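Local coordinates for putative ABC transporter, ATP-binding protein ComA (Streptococcus mutans, PDB 3K8U) that is the peptidase domain, of the C39 family in the papain-like clan CA, of a putative ABC transporter ATP-binding protein, at residues 71-75 and 127-131; 82-86 and 97-103. All coordinates share one frame. Residues are numbered along the deposited sequence.

Contact 1 (71-75 and 127-131); sequences DMTLF and FQSEW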
loop_
_atom_site.group_PDB
_atom_site.type_symbol
_atom_site.label_atom_id
_atom_site.label_comp_id
_atom_site.label_asym_id
_atom_site.label_seq_id
_atom_site.Cartn_x
_atom_site.Cartn_y
_atom_site.Cartn_z
ATOM N N ASP A 71 7.549 -13.122 -2.486
ATOM C CA ASP A 71 8.075 -13.578 -1.207
ATOM C C ASP A 71 9.157 -12.587 -0.774
ATOM O O ASP A 71 9.446 -11.629 -1.492
ATOM C CB ASP A 71 8.616 -15.012 -1.308
ATOM C CG ASP A 71 9.644 -15.178 -2.410
ATOM O OD1 ASP A 71 10.672 -14.478 -2.371
ATOM O OD2 ASP A 71 9.422 -16.005 -3.319
ATOM N N MET A 72 9.791 -12.834 0.365
ATOM C CA MET A 72 10.801 -11.905 0.867
ATOM C C MET A 72 12.068 -11.683 0.034
ATOM O O MET A 72 12.761 -10.687 0.236
ATOM C CB MET A 72 11.147 -12.222 2.323
ATOM C CG MET A 72 9.971 -12.037 3.286
ATOM S SD MET A 72 9.300 -10.346 3.347
ATOM C CE MET A 72 10.599 -9.500 4.245
ATOM N N THR A 73 12.352 -12.561 -0.930
ATOM C CA THR A 73 13.541 -12.385 -1.773
ATOM C C THR A 73 13.362 -11.149 -2.648
ATOM O O THR A 73 14.319 -10.619 -3.209
ATOM C CB THR A 73 13.804 -13.600 -2.692
ATOM O OG1 THR A 73 12.767 -13.693 -3.674
ATOM C CG2 THR A 73 13.876 -14.883 -1.885
ATOM N N LEU A 74 12.116 -10.691 -2.757
ATOM C CA LEU A 74 11.790 -9.507 -3.534
ATOM C C LEU A 74 12.658 -8.332 -3.088
ATOM O O LEU A 74 13.166 -7.573 -3.910
ATOM C CB LEU A 74 10.312 -9.157 -3.326
ATOM C CG LEU A 74 9.753 -7.949 -4.070
ATOM C CD1 LEU A 74 9.751 -8.227 -5.575
ATOM C CD2 LEU A 74 8.344 -7.648 -3.570
ATOM N N PHE A 75 12.888 -8.235 -1.781
ATOM C CA PHE A 75 13.672 -7.143 -1.223
ATOM C C PHE A 75 15.183 -7.226 -1.426
ATOM O O PHE A 75 15.909 -6.269 -1.135
ATOM C CB PHE A 75 13.289 -6.940 0.248
ATOM C CG PHE A 75 11.818 -6.710 0.442
ATOM C CD1 PHE A 75 11.237 -5.501 0.056
ATOM C CD2 PHE A 75 10.997 -7.720 0.931
ATOM C CE1 PHE A 75 9.861 -5.308 0.147
ATOM C CE2 PHE A 75 9.618 -7.538 1.026
ATOM C CZ PHE A 75 9.048 -6.325 0.631
ATOM N N PHE A 127 7.340 -8.288 9.231
ATOM C CA PHE A 127 6.642 -8.053 7.975
ATOM C C PHE A 127 6.266 -9.375 7.299
ATOM O O PHE A 127 5.133 -9.559 6.858
ATOM C CB PHE A 127 7.511 -7.223 7.038
ATOM C CG PHE A 127 6.857 -6.918 5.727
ATOM C CD1 PHE A 127 5.918 -5.898 5.628
ATOM C CD2 PHE A 127 7.178 -7.650 4.588
ATOM C CE1 PHE A 127 5.306 -5.611 4.411
ATOM C CE2 PHE A 127 6.574 -7.371 3.372
ATOM C CZ PHE A 127 5.636 -6.350 3.281
ATOM N N GLN A 128 7.234 -10.282 7.215
ATOM C CA GLN A 128 7.018 -11.598 6.606
ATOM C C GLN A 128 5.847 -12.336 7.273
ATOM O O GLN A 128 5.083 -13.038 6.607
ATOM C CB GLN A 128 8.307 -12.419 6.716
ATOM C CG GLN A 128 8.274 -13.775 6.023
ATOM C CD GLN A 128 9.640 -14.437 6.010
ATOM O OE1 GLN A 128 10.155 -14.798 4.953
ATOM N NE2 GLN A 128 10.243 -14.576 7.183
ATOM N N SER A 129 5.686 -12.147 8.582
ATOM C CA SER A 129 4.599 -12.795 9.316
ATOM C C SER A 129 3.206 -12.264 8.959
ATOM O O SER A 129 2.236 -13.017 8.977
ATOM C CB SER A 129 4.820 -12.676 10.830
ATOM O OG SER A 129 6.022 -13.315 11.227
ATOM N N GLU A 130 3.111 -10.978 8.623
ATOM C CA GLU A 130 1.827 -10.351 8.284
ATOM C C GLU A 130 1.476 -10.348 6.793
ATOM O O GLU A 130 0.302 -10.372 6.423
ATOM C CB GLU A 130 1.814 -8.887 8.751
ATOM C CG GLU A 130 2.092 -8.656 10.228
ATOM C CD GLU A 130 2.140 -7.173 10.595
ATOM O OE1 GLU A 130 2.126 -6.869 11.805
ATOM O OE2 GLU A 130 2.197 -6.312 9.685
ATOM N N TRP A 131 2.500 -10.281 5.948
ATOM C CA TRP A 131 2.337 -10.208 4.490
ATOM C C TRP A 131 1.759 -11.454 3.813
ATOM O O TRP A 131 2.246 -12.572 4.014
ATOM C CB TRP A 131 3.693 -9.848 3.872
ATOM C CG TRP A 131 3.703 -9.524 2.399
ATOM C CD1 TRP A 131 2.737 -8.869 1.683
ATOM C CD2 TRP A 131 4.779 -9.763 1.494
ATOM N NE1 TRP A 131 3.159 -8.673 0.385
ATOM C CE2 TRP A 131 4.411 -9.215 0.246
ATOM C CE3 TRP A 131 6.031 -10.385 1.621
ATOM C CZ2 TRP A 131 5.250 -9.268 -0.868
ATOM C CZ3 TRP A 131 6.865 -10.435 0.515
ATOM C CH2 TRP A 131 6.470 -9.877 -0.717
HETATM O O HOH W 1 8.873 -15.222 2.467
#
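Apolar and aromatic side chains carry this contact between the 3-10 segment 72-75 and the C-terminal end of helix 124-130. Phe75, Phe127 and Trp131 form an aromatic cluster, with Phe75 CZ 3.8 Å from Phe127 CE2 and Phe75 CE2 4.0 Å from Trp131 CZ3; both ring pairs have centroids 5.8 Å apart. Leu74 CD2 adds an apolar touch on Trp131 CH2 at 4.1 Å.

Met72 supplies two Met-aromatic contacts. Its SD lies 3.6 Å from Phe127 CD2, at the edge of that ring, and 3.7 Å from Trp131 CE3, so the sulfur bridges two residues one helical turn apart. The indole edge also meets backbone, Trp131 CZ3 reaching Asp71 C at 3.4 Å.

The polar groups do not pair directly across the contact. Asp71 OD1 accepts from Thr73 N (2.9 Å), making an Asx turn, and from Thr73 OG1 (2.6 Å). Between the segments, one water donates to Gln128 OE1 (2.8 Å) and accepts weakly from Met72 N (3.3 Å). Trp131 NE1 hydrogen-bonds Leu134 O.

Direct cohesion is therefore shape-dependent packing of sulfur and rings, which packs the loop after strand 63-69 against the helix end, with a water bridge at the exposed margin.

Contact 2 (82-86 and 97-103); sequences YPFIV and YYVVYGS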
loop_
_atom_site.group_PDB
_atom_site.type_symbol
_atom_site.label_atom_id
_atom_site.label_comp_id
_atom_site.label_asym_id
_atom_site.label_seq_id
_atom_site.Cartn_x
_atom_site.Cartn_y
_atom_site.Cartn_z
ATOM N N TYR A 82 10.467 1.244 -5.900
ATOM C CA TYR A 82 9.659 1.667 -4.765
ATOM C C TYR A 82 9.011 2.990 -5.162
ATOM O O TYR A 82 9.533 3.710 -6.013
ATOM C CB TYR A 82 10.539 1.887 -3.534
ATOM C CG TYR A 82 11.206 0.647 -2.989
ATOM C CD1 TYR A 82 10.524 -0.215 -2.129
ATOM C CD2 TYR A 82 12.535 0.356 -3.295
ATOM C CE1 TYR A 82 11.152 -1.334 -1.581
ATOM C CE2 TYR A 82 13.172 -0.761 -2.754
ATOM C CZ TYR A 82 12.477 -1.597 -1.900
ATOM O OH TYR A 82 13.109 -2.687 -1.352
ATOM N N PRO A 83 7.859 3.325 -4.561
ATOM C CA PRO A 83 7.152 2.537 -3.550
ATOM C C PRO A 83 6.094 1.641 -4.184
ATOM O O PRO A 83 5.799 1.759 -5.376
ATOM C CB PRO A 83 6.495 3.624 -2.705
ATOM C CG PRO A 83 6.043 4.596 -3.767
ATOM C CD PRO A 83 7.238 4.659 -4.715
ATOM N N PHE A 84 5.575 0.699 -3.403
ATOM C CA PHE A 84 4.506 -0.170 -3.878
ATOM C C PHE A 84 3.589 -0.547 -2.719
ATOM O O PHE A 84 3.877 -0.235 -1.561
ATOM C CB PHE A 84 5.031 -1.394 -4.645
ATOM C CG PHE A 84 5.954 -2.272 -3.860
ATOM C CD1 PHE A 84 5.467 -3.389 -3.186
ATOM C CD2 PHE A 84 7.322 -2.012 -3.829
ATOM C CE1 PHE A 84 6.327 -4.232 -2.495
ATOM C CE2 PHE A 84 8.192 -2.850 -3.142
ATOM C CZ PHE A 84 7.695 -3.961 -2.473
ATOM N N ILE A 85 2.471 -1.186 -3.037
ATOM C CA ILE A 85 1.481 -1.562 -2.033
ATOM C C ILE A 85 1.503 -3.050 -1.708
ATOM O O ILE A 85 1.717 -3.871 -2.592
ATOM C CB ILE A 85 0.074 -1.168 -2.533
ATOM C CG1 ILE A 85 0.009 0.351 -2.736
ATOM C CG2 ILE A 85 -1.010 -1.643 -1.565
ATOM C CD1 ILE A 85 -1.182 0.816 -3.553
ATOM N N VAL A 86 1.312 -3.387 -0.432
ATOM C CA VAL A 86 1.266 -4.787 -0.005
ATOM C C VAL A 86 0.062 -5.047 0.886
ATOM O O VAL A 86 -0.401 -4.154 1.604
ATOM C CB VAL A 86 2.551 -5.238 0.753
ATOM C CG1 VAL A 86 3.743 -5.259 -0.194
ATOM C CG2 VAL A 86 2.827 -4.335 1.955
ATOM N N TYR A 97 -3.482 -2.640 4.355
ATOM C CA TYR A 97 -2.374 -2.550 3.408
ATOM C C TYR A 97 -1.325 -1.577 3.911
ATOM O O TYR A 97 -1.622 -0.698 4.717
ATOM C CB TYR A 97 -2.863 -2.029 2.044
ATOM C CG TYR A 97 -3.945 -2.860 1.391
ATOM C CD1 TYR A 97 -3.628 -3.832 0.447
ATOM C CD2 TYR A 97 -5.288 -2.679 1.729
ATOM C CE1 TYR A 97 -4.621 -4.613 -0.143
ATOM C CE2 TYR A 97 -6.284 -3.449 1.149
ATOM C CZ TYR A 97 -5.946 -4.413 0.218
ATOM O OH TYR A 97 -6.934 -5.185 -0.346
ATOM N N TYR A 98 -0.103 -1.735 3.412
ATOM C CA TYR A 98 1.002 -0.836 3.741
ATOM C C TYR A 98 1.580 -0.359 2.425
ATOM O O TYR A 98 1.371 -0.971 1.371
ATOM C CB TYR A 98 2.180 -1.561 4.403
ATOM C CG TYR A 98 2.011 -2.121 5.791
ATOM C CD1 TYR A 98 1.028 -1.655 6.660
ATOM C CD2 TYR A 98 2.883 -3.112 6.248
ATOM C CE1 TYR A 98 0.919 -2.163 7.955
ATOM C CE2 TYR A 98 2.783 -3.626 7.531
ATOM C CZ TYR A 98 1.806 -3.150 8.381
ATOM O OH TYR A 98 1.726 -3.666 9.651
ATOM N N VAL A 99 2.319 0.739 2.500
ATOM C CA VAL A 99 3.054 1.236 1.355
ATOM C C VAL A 99 4.475 0.807 1.734
ATOM O O VAL A 99 4.830 0.831 2.915
ATOM C CB VAL A 99 3.023 2.775 1.256
ATOM C CG1 VAL A 99 3.939 3.235 0.131
ATOM C CG2 VAL A 99 1.597 3.265 1.007
ATOM N N VAL A 100 5.249 0.304 0.775
ATOM C CA VAL A 100 6.624 -0.078 1.072
ATOM C C VAL A 100 7.514 0.928 0.349
ATOM O O VAL A 100 7.444 1.065 -0.871
ATOM C CB VAL A 100 6.953 -1.530 0.632
ATOM C CG1 VAL A 100 8.404 -1.860 0.974
ATOM C CG2 VAL A 100 6.036 -2.507 1.345
ATOM N N TYR A 101 8.318 1.653 1.122
ATOM C CA TYR A 101 9.195 2.695 0.586
ATOM C C TYR A 101 10.624 2.264 0.309
ATOM O O TYR A 101 11.301 2.861 -0.527
ATOM C CB TYR A 101 9.229 3.881 1.545
ATOM C CG TYR A 101 7.881 4.497 1.804
ATOM C CD1 TYR A 101 7.266 5.305 0.849
ATOM C CD2 TYR A 101 7.220 4.272 3.008
ATOM C CE1 TYR A 101 6.019 5.874 1.090
ATOM C CE2 TYR A 101 5.981 4.831 3.258
ATOM C CZ TYR A 101 5.385 5.628 2.301
ATOM O OH TYR A 101 4.145 6.158 2.557
ATOM N N GLY A 102 11.096 1.263 1.040
ATOM C CA GLY A 102 12.455 0.803 0.837
ATOM C C GLY A 102 12.875 -0.230 1.852
ATOM O O GLY A 102 12.056 -0.736 2.621
ATOM N N SER A 103 14.162 -0.559 1.833
ATOM C CA SER A 103 14.721 -1.533 2.755
ATOM C C SER A 103 16.118 -1.102 3.172
ATOM O O SER A 103 16.882 -0.570 2.363
ATOM C CB SER A 103 14.781 -2.916 2.104
ATOM O OG SER A 103 15.636 -2.917 0.974
#
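Strands 84-90 and 93-104 form a beta hairpin within the antiparallel sheet of this papain-like peptidase domain, and segments 82-86 and 97-103 pair away from its turn. Phe84 and Val100 make one hydrogen-bonded pair, Phe84 N to Val100 O at 3.2 Å and Val100 N to Phe84 O at 2.8 Å. Val86 and Tyr98 make the next, with Val86 N to Tyr98 O and Tyr98 N to Val86 O both at 3.0 Å. Between them lies the non-hydrogen-bonded pair Ile85-Val99, whose backbones turn outward to the flanking strands: Ile85 is backbone hydrogen-bonded to Ile136, Val99 to Gly111. Tyr101 and Gly102 both face Ile109, a classic beta bulge.

The buried tyrosine hydroxyls find partners beyond the hairpin: Tyr97 OH at Thr49 O, Tyr98 OH at Glu130 OE2 and Tyr101 OH at Lys7 O. Phe84, Val86, Tyr98 and Val100 share one face of the sheet, where Val86 CG2 touches Val100 CG2 at 3.7 Å and Val100 CB lies over the Phe84 ring in a CH-pi contact. Ile85 and Val99 occupy the other face, the latter packed on helix 17-28.

Before the strand, a cis peptide bond precedes Pro83, whose CB packs on Val99 CG1 at 3.8 Å. Tyr82 lies across the bulge, its OH only weakly associated with Ser103 OG at 3.4 Å. Gly102 CA sits over the face of the Tyr82 ring, 3.6 Å from the centroid, in a CH-pi contact.

From the N terminus the chain runs through three helices (17-28, 35-41, 51-60) before strand 63-69 and the loop holding 71-75, then reaches 82-86, turns back through the hairpin to 97-103, and continues across strands 107-112 and 120-123 into helix 124-130, whose last turn and the following Trp131 make up 127-131. Contact 2 closes the short hairpin loop and is nested inside the longer one, with 51 intervening residues, closed by contact 1. Their centres lie 11 Å apart and they touch directly: Phe75 CE1 is 3.7 Å from Phe84 CZ, Trp131 NE1 is 3.5 Å from Val86 CB, and the Tyr98 OH to Glu130 OE2 hydrogen bond (2.7 Å) joins them. Contact 1 thus covers the sheet face bearing Phe84, Val86, Tyr98 and Val100.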